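Purine nucleoside phosphorylase (Thermus thermophilus, PDB 6TK9) probably catalyses the reversible phosphorolysis of purine nucleosides such as inosine and guanosine, releasing the free base and ribose 1-phosphate. Local coordinates at residues S190-E202 and A236-V249. Numbering follows the deposited sequence.
Sequences SFASRAELRLLRE and AVPEREHHATEEEV
Arg201 and Glu239 form a salt bridge in which both terminal nitrogens of the guanidinium converge on one oxygen: Arg201 NH1 lies 2.9 Å from Glu239 OE2 and Arg201 NH2 lies 3.3 Å from the same atom. That oxygen sits near the guanidinium plane, yet the two nitrogens reach it from one face of the carboxylate, whose plane is turned 39° from theirs. A bend at chi3 (46°) in Arg201 and another at chi2 (-91°) in Glu239 bring the two groups together.

Arg194 instead holds backbone. The Arg194 chain, extended from CG to NE, carries Arg194 NH1 to Arg240 O (2.8 Å, in the guanidinium plane) and to Pro238 O (2.9 Å, a more bent bond), clasping the type I turn Val237-Arg240. NH2 is salt-bridged to Glu157 of a second subunit, so the same guanidinium joins turn and subunit interface. Helix 194-202 begins with a capping box, Glu196 N bonding Ser193 OG at 2.9 Å and Ser193 N returning to Glu196 OE1. In this phosphorylase-superfamily fold, the contact joins that helix to the loop linking strand 225-235 with helix 246-255.

Pro238 packs its ring on the helix, Pro238 CB 3.7 Å from Arg194 CB and CD facing Leu197 CB, while Leu197 CD2 meets Ala236 CB. Farther along, His243 NE2 lies over one face of the Phe191 ring, 3.5 Å from Phe191 CD1, and Phe191 CB makes a CH-pi contact over the imidazole.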
loop_
_atom_site.group_PDB
_atom_site.type_symbol
_atom_site.label_atom_id
_atom_site.label_comp_id
_atom_site.label_asym_id
_atom_site.label_seq_id
_atom_site.Cartn_x
_atom_site.Cartn_y
_atom_site.Cartn_z
ATOM N N SER A 190 -25.831 5.018 2.665
ATOM C CA SER A 190 -25.007 5.689 3.703
ATOM C C SER A 190 -23.744 6.159 3.014
ATOM O O SER A 190 -23.277 5.428 2.142
ATOM C CB SER A 190 -24.676 4.788 4.854
ATOM O OG SER A 190 -24.016 3.620 4.404
ATOM N N PHE A 191 -23.245 7.344 3.345
ATOM C CA PHE A 191 -21.946 7.832 2.822
ATOM C C PHE A 191 -20.841 6.961 3.453
ATOM O O PHE A 191 -21.093 6.265 4.431
ATOM C CB PHE A 191 -21.780 9.343 3.039
ATOM C CG PHE A 191 -22.556 10.239 2.096
ATOM C CD1 PHE A 191 -22.289 10.251 0.733
ATOM C CD2 PHE A 191 -23.552 11.094 2.574
ATOM C CE1 PHE A 191 -22.990 11.091 -0.122
ATOM C CE2 PHE A 191 -24.260 11.928 1.717
ATOM C CZ PHE A 191 -23.982 11.918 0.369
ATOM N N ALA A 192 -19.656 6.968 2.857
ATOM C CA ALA A 192 -18.483 6.203 3.299
ATOM C C ALA A 192 -18.047 6.694 4.684
ATOM O O ALA A 192 -18.136 7.901 4.921
ATOM C CB ALA A 192 -17.385 6.382 2.290
ATOM N N SER A 193 -17.593 5.778 5.554
ATOM C CA SER A 193 -16.820 6.101 6.779
ATOM C C SER A 193 -15.496 6.735 6.349
ATOM O O SER A 193 -15.106 6.580 5.159
ATOM C CB SER A 193 -16.557 4.892 7.630
ATOM O OG SER A 193 -15.473 4.127 7.093
ATOM N N ARG A 194 -14.813 7.388 7.293
ATOM C CA ARG A 194 -13.446 7.914 7.088
ATOM C C ARG A 194 -12.568 6.773 6.551
ATOM O O ARG A 194 -11.946 6.956 5.484
ATOM C CB ARG A 194 -12.922 8.539 8.381
ATOM C CG ARG A 194 -13.612 9.841 8.763
ATOM C CD ARG A 194 -12.818 10.570 9.826
ATOM N NE ARG A 194 -13.528 11.685 10.436
ATOM C CZ ARG A 194 -13.586 12.924 9.956
ATOM N NH1 ARG A 194 -12.983 13.247 8.824
ATOM N NH2 ARG A 194 -14.271 13.841 10.612
ATOM N N ALA A 195 -12.577 5.616 7.215
ATOM C CA ALA A 195 -11.705 4.466 6.902
ATOM C C ALA A 195 -12.052 3.911 5.521
ATOM O O ALA A 195 -11.110 3.527 4.792
ATOM C CB ALA A 195 -11.840 3.415 7.966
ATOM N N GLU A 196 -13.344 3.887 5.161
ATOM C CA GLU A 196 -13.784 3.467 3.807
ATOM C C GLU A 196 -13.261 4.472 2.773
ATOM O O GLU A 196 -12.772 4.016 1.717
ATOM C CB GLU A 196 -15.300 3.335 3.730
ATOM C CG GLU A 196 -15.826 2.048 4.328
ATOM C CD GLU A 196 -17.317 2.067 4.646
ATOM O OE1 GLU A 196 -17.867 3.194 4.783
ATOM O OE2 GLU A 196 -17.936 0.959 4.734
ATOM N N LEU A 197 -13.326 5.782 3.039
ATOM C CA LEU A 197 -12.808 6.772 2.057
ATOM C C LEU A 197 -11.310 6.519 1.871
ATOM O O LEU A 197 -10.849 6.473 0.697
ATOM C CB LEU A 197 -13.057 8.206 2.519
ATOM C CG LEU A 197 -14.501 8.711 2.486
ATOM C CD1 LEU A 197 -14.550 10.132 3.045
ATOM C CD2 LEU A 197 -15.090 8.661 1.077
ATOM N N ARG A 198 -10.582 6.344 2.981
ATOM C CA ARG A 198 -9.118 6.112 2.959
ATOM C C ARG A 198 -8.865 4.847 2.150
ATOM O O ARG A 198 -8.006 4.886 1.259
ATOM C CB ARG A 198 -8.515 5.990 4.360
ATOM C CG ARG A 198 -7.003 6.177 4.361
ATOM C CD ARG A 198 -6.369 6.075 5.737
ATOM N NE ARG A 198 -4.937 5.788 5.648
ATOM C CZ ARG A 198 -4.257 4.972 6.455
ATOM N NH1 ARG A 198 -4.869 4.314 7.431
ATOM N NH2 ARG A 198 -2.959 4.801 6.267
ATOM N N LEU A 199 -9.632 3.796 2.436
ATOM C CA LEU A 199 -9.493 2.477 1.776
ATOM C C LEU A 199 -9.622 2.678 0.252
ATOM O O LEU A 199 -8.742 2.160 -0.484
ATOM C CB LEU A 199 -10.534 1.538 2.393
ATOM C CG LEU A 199 -10.975 0.320 1.580
ATOM C CD1 LEU A 199 -11.612 -0.712 2.505
ATOM C CD2 LEU A 199 -11.944 0.703 0.484
ATOM N N LEU A 200 -10.588 3.476 -0.220
ATOM C CA LEU A 200 -10.876 3.610 -1.685
ATOM C C LEU A 200 -9.828 4.502 -2.362
ATOM O O LEU A 200 -9.488 4.227 -3.520
ATOM C CB LEU A 200 -12.278 4.178 -1.922
ATOM C CG LEU A 200 -13.431 3.272 -1.507
ATOM C CD1 LEU A 200 -14.728 4.055 -1.456
ATOM C CD2 LEU A 200 -13.525 2.087 -2.438
ATOM N N ARG A 201 -9.340 5.539 -1.688
ATOM C CA ARG A 201 -8.253 6.390 -2.240
ATOM C C ARG A 201 -7.016 5.506 -2.481
ATOM O O ARG A 201 -6.437 5.575 -3.587
ATOM C CB ARG A 201 -7.964 7.578 -1.316
ATOM C CG ARG A 201 -7.262 8.745 -2.005
ATOM C CD ARG A 201 -6.935 9.921 -1.088
ATOM N NE ARG A 201 -6.335 9.421 0.141
ATOM C CZ ARG A 201 -6.474 9.960 1.343
ATOM N NH1 ARG A 201 -7.176 11.069 1.511
ATOM N NH2 ARG A 201 -5.904 9.375 2.377
ATOM N N GLU A 202 -6.667 4.660 -1.509
ATOM C CA GLU A 202 -5.363 3.947 -1.452
ATOM C C GLU A 202 -5.411 2.763 -2.440
ATOM O O GLU A 202 -4.332 2.435 -2.988
ATOM C CB GLU A 202 -4.994 3.718 0.027
ATOM C CG GLU A 202 -4.736 2.270 0.444
ATOM C CD GLU A 202 -4.395 2.047 1.923
ATOM O OE1 GLU A 202 -5.327 2.049 2.780
ATOM O OE2 GLU A 202 -3.191 1.846 2.226
ATOM N N ALA A 236 -14.390 14.517 -0.431
ATOM C CA ALA A 236 -14.454 13.332 0.451
ATOM C C ALA A 236 -13.021 12.948 0.827
ATOM O O ALA A 236 -12.439 12.024 0.200
ATOM C CB ALA A 236 -15.198 12.211 -0.245
ATOM N N VAL A 237 -12.457 13.668 1.789
ATOM C CA VAL A 237 -11.086 13.384 2.295
ATOM C C VAL A 237 -11.152 13.241 3.815
ATOM O O VAL A 237 -11.469 14.173 4.546
ATOM C CB VAL A 237 -10.053 14.405 1.767
ATOM C CG1 VAL A 237 -10.709 15.576 1.044
ATOM C CG2 VAL A 237 -9.073 14.871 2.839
ATOM N N PRO A 238 -10.864 12.031 4.336
ATOM C CA PRO A 238 -11.139 11.714 5.741
ATOM C C PRO A 238 -10.213 12.339 6.797
ATOM O O PRO A 238 -10.443 12.120 7.964
ATOM C CB PRO A 238 -10.951 10.187 5.779
ATOM C CG PRO A 238 -9.944 9.896 4.672
ATOM C CD PRO A 238 -10.275 10.900 3.587
ATOM N N GLU A 239 -9.194 13.101 6.403
ATOM C CA GLU A 239 -8.339 13.806 7.396
ATOM C C GLU A 239 -8.672 15.305 7.344
ATOM O O GLU A 239 -7.762 16.118 7.543
ATOM C CB GLU A 239 -6.871 13.391 7.232
ATOM C CG GLU A 239 -6.422 13.086 5.814
ATOM C CD GLU A 239 -6.532 11.657 5.289
ATOM O OE1 GLU A 239 -5.737 10.771 5.698
ATOM O OE2 GLU A 239 -7.384 11.446 4.417
ATOM N N ARG A 240 -9.965 15.605 7.136
ATOM C CA ARG A 240 -10.643 16.934 7.124
ATOM C C ARG A 240 -12.005 16.734 7.812
ATOM O O ARG A 240 -12.624 15.694 7.514
ATOM C CB ARG A 240 -10.798 17.406 5.669
ATOM C CG ARG A 240 -9.806 18.478 5.238
ATOM C CD ARG A 240 -9.123 18.275 3.894
ATOM N NE ARG A 240 -9.841 18.804 2.737
ATOM C CZ ARG A 240 -9.320 18.994 1.516
ATOM N NH1 ARG A 240 -8.058 18.689 1.252
ATOM N NH2 ARG A 240 -10.073 19.488 0.549
ATOM N N GLU A 241 -12.464 17.624 8.705
ATOM C CA GLU A 241 -13.782 17.444 9.395
ATOM C C GLU A 241 -14.920 17.583 8.371
ATOM O O GLU A 241 -14.681 18.152 7.290
ATOM C CB GLU A 241 -13.981 18.409 10.576
ATOM C CG GLU A 241 -14.003 19.889 10.209
ATOM C CD GLU A 241 -15.063 20.725 10.917
ATOM O OE1 GLU A 241 -16.236 20.273 10.986
ATOM O OE2 GLU A 241 -14.719 21.836 11.391
ATOM N N HIS A 242 -16.109 17.076 8.702
ATOM C CA HIS A 242 -17.385 17.233 7.942
ATOM C C HIS A 242 -17.269 16.647 6.524
ATOM O O HIS A 242 -16.410 17.104 5.734
ATOM C CB HIS A 242 -17.879 18.697 7.943
ATOM C CG HIS A 242 -19.119 18.926 8.757
ATOM N ND1 HIS A 242 -20.361 19.152 8.175
ATOM C CD2 HIS A 242 -19.322 18.960 10.094
ATOM C CE1 HIS A 242 -21.269 19.319 9.120
ATOM N NE2 HIS A 242 -20.657 19.203 10.306
ATOM N N HIS A 243 -18.091 15.625 6.260
ATOM C CA HIS A 243 -18.534 15.157 4.920
ATOM C C HIS A 243 -19.733 16.025 4.524
ATOM O O HIS A 243 -20.507 16.384 5.429
ATOM C CB HIS A 243 -18.904 13.656 4.966
ATOM C CG HIS A 243 -19.082 13.004 3.633
ATOM N ND1 HIS A 243 -18.377 11.869 3.273
ATOM C CD2 HIS A 243 -19.862 13.316 2.575
ATOM C CE1 HIS A 243 -18.719 11.509 2.052
ATOM N NE2 HIS A 243 -19.620 12.390 1.597
ATOM N N ALA A 244 -19.876 16.355 3.240
ATOM C CA ALA A 244 -21.066 17.031 2.673
ATOM C C ALA A 244 -22.338 16.237 3.017
ATOM O O ALA A 244 -22.270 14.996 3.131
ATOM C CB ALA A 244 -20.906 17.178 1.180
ATOM N N THR A 245 -23.466 16.934 3.158
ATOM C CA THR A 245 -24.814 16.331 3.347
ATOM C C THR A 245 -25.485 16.214 1.966
ATOM O O THR A 245 -24.828 16.610 0.977
ATOM C CB THR A 245 -25.584 17.119 4.421
ATOM O OG1 THR A 245 -26.228 16.152 5.250
ATOM C CG2 THR A 245 -26.595 18.108 3.877
ATOM N N GLU A 246 -26.709 15.661 1.891
ATOM C CA GLU A 246 -27.546 15.592 0.652
ATOM C C GLU A 246 -27.749 17.015 0.098
ATOM O O GLU A 246 -27.473 17.226 -1.111
ATOM C CB GLU A 246 -28.889 14.903 0.938
ATOM C CG GLU A 246 -29.836 14.841 -0.260
ATOM C CD GLU A 246 -31.307 14.631 0.074
ATOM O OE1 GLU A 246 -31.599 13.937 1.067
ATOM O OE2 GLU A 246 -32.161 15.168 -0.657
ATOM N N GLU A 247 -28.211 17.940 0.955
ATOM C CA GLU A 247 -28.525 19.371 0.654
ATOM C C GLU A 247 -27.309 20.095 0.032
ATOM O O GLU A 247 -27.523 20.921 -0.889
ATOM C CB GLU A 247 -29.004 20.050 1.945
ATOM C CG GLU A 247 -29.719 21.377 1.737
ATOM C CD GLU A 247 -30.165 22.065 3.021
ATOM O OE1 GLU A 247 -29.317 22.711 3.686
ATOM O OE2 GLU A 247 -31.361 21.943 3.367
ATOM N N GLU A 248 -26.089 19.799 0.507
ATOM C CA GLU A 248 -24.805 20.459 0.118
ATOM C C GLU A 248 -24.333 19.922 -1.247
ATOM O O GLU A 248 -23.903 20.752 -2.080
ATOM C CB GLU A 248 -23.760 20.247 1.222
ATOM C CG GLU A 248 -22.370 20.776 0.887
ATOM C CD GLU A 248 -21.387 20.795 2.051
ATOM O OE1 GLU A 248 -21.808 20.481 3.196
ATOM O OE2 GLU A 248 -20.194 21.116 1.813
ATOM N N VAL A 249 -24.412 18.597 -1.460
ATOM C CA VAL A 249 -24.147 17.909 -2.765
ATOM C C VAL A 249 -24.993 18.613 -3.839
ATOM O O VAL A 249 -24.387 19.292 -4.699
ATOM C CB VAL A 249 -24.416 16.380 -2.713
ATOM C CG1 VAL A 249 -24.436 15.734 -4.098
ATOM C CG2 VAL A 249 -23.420 15.644 -1.825
#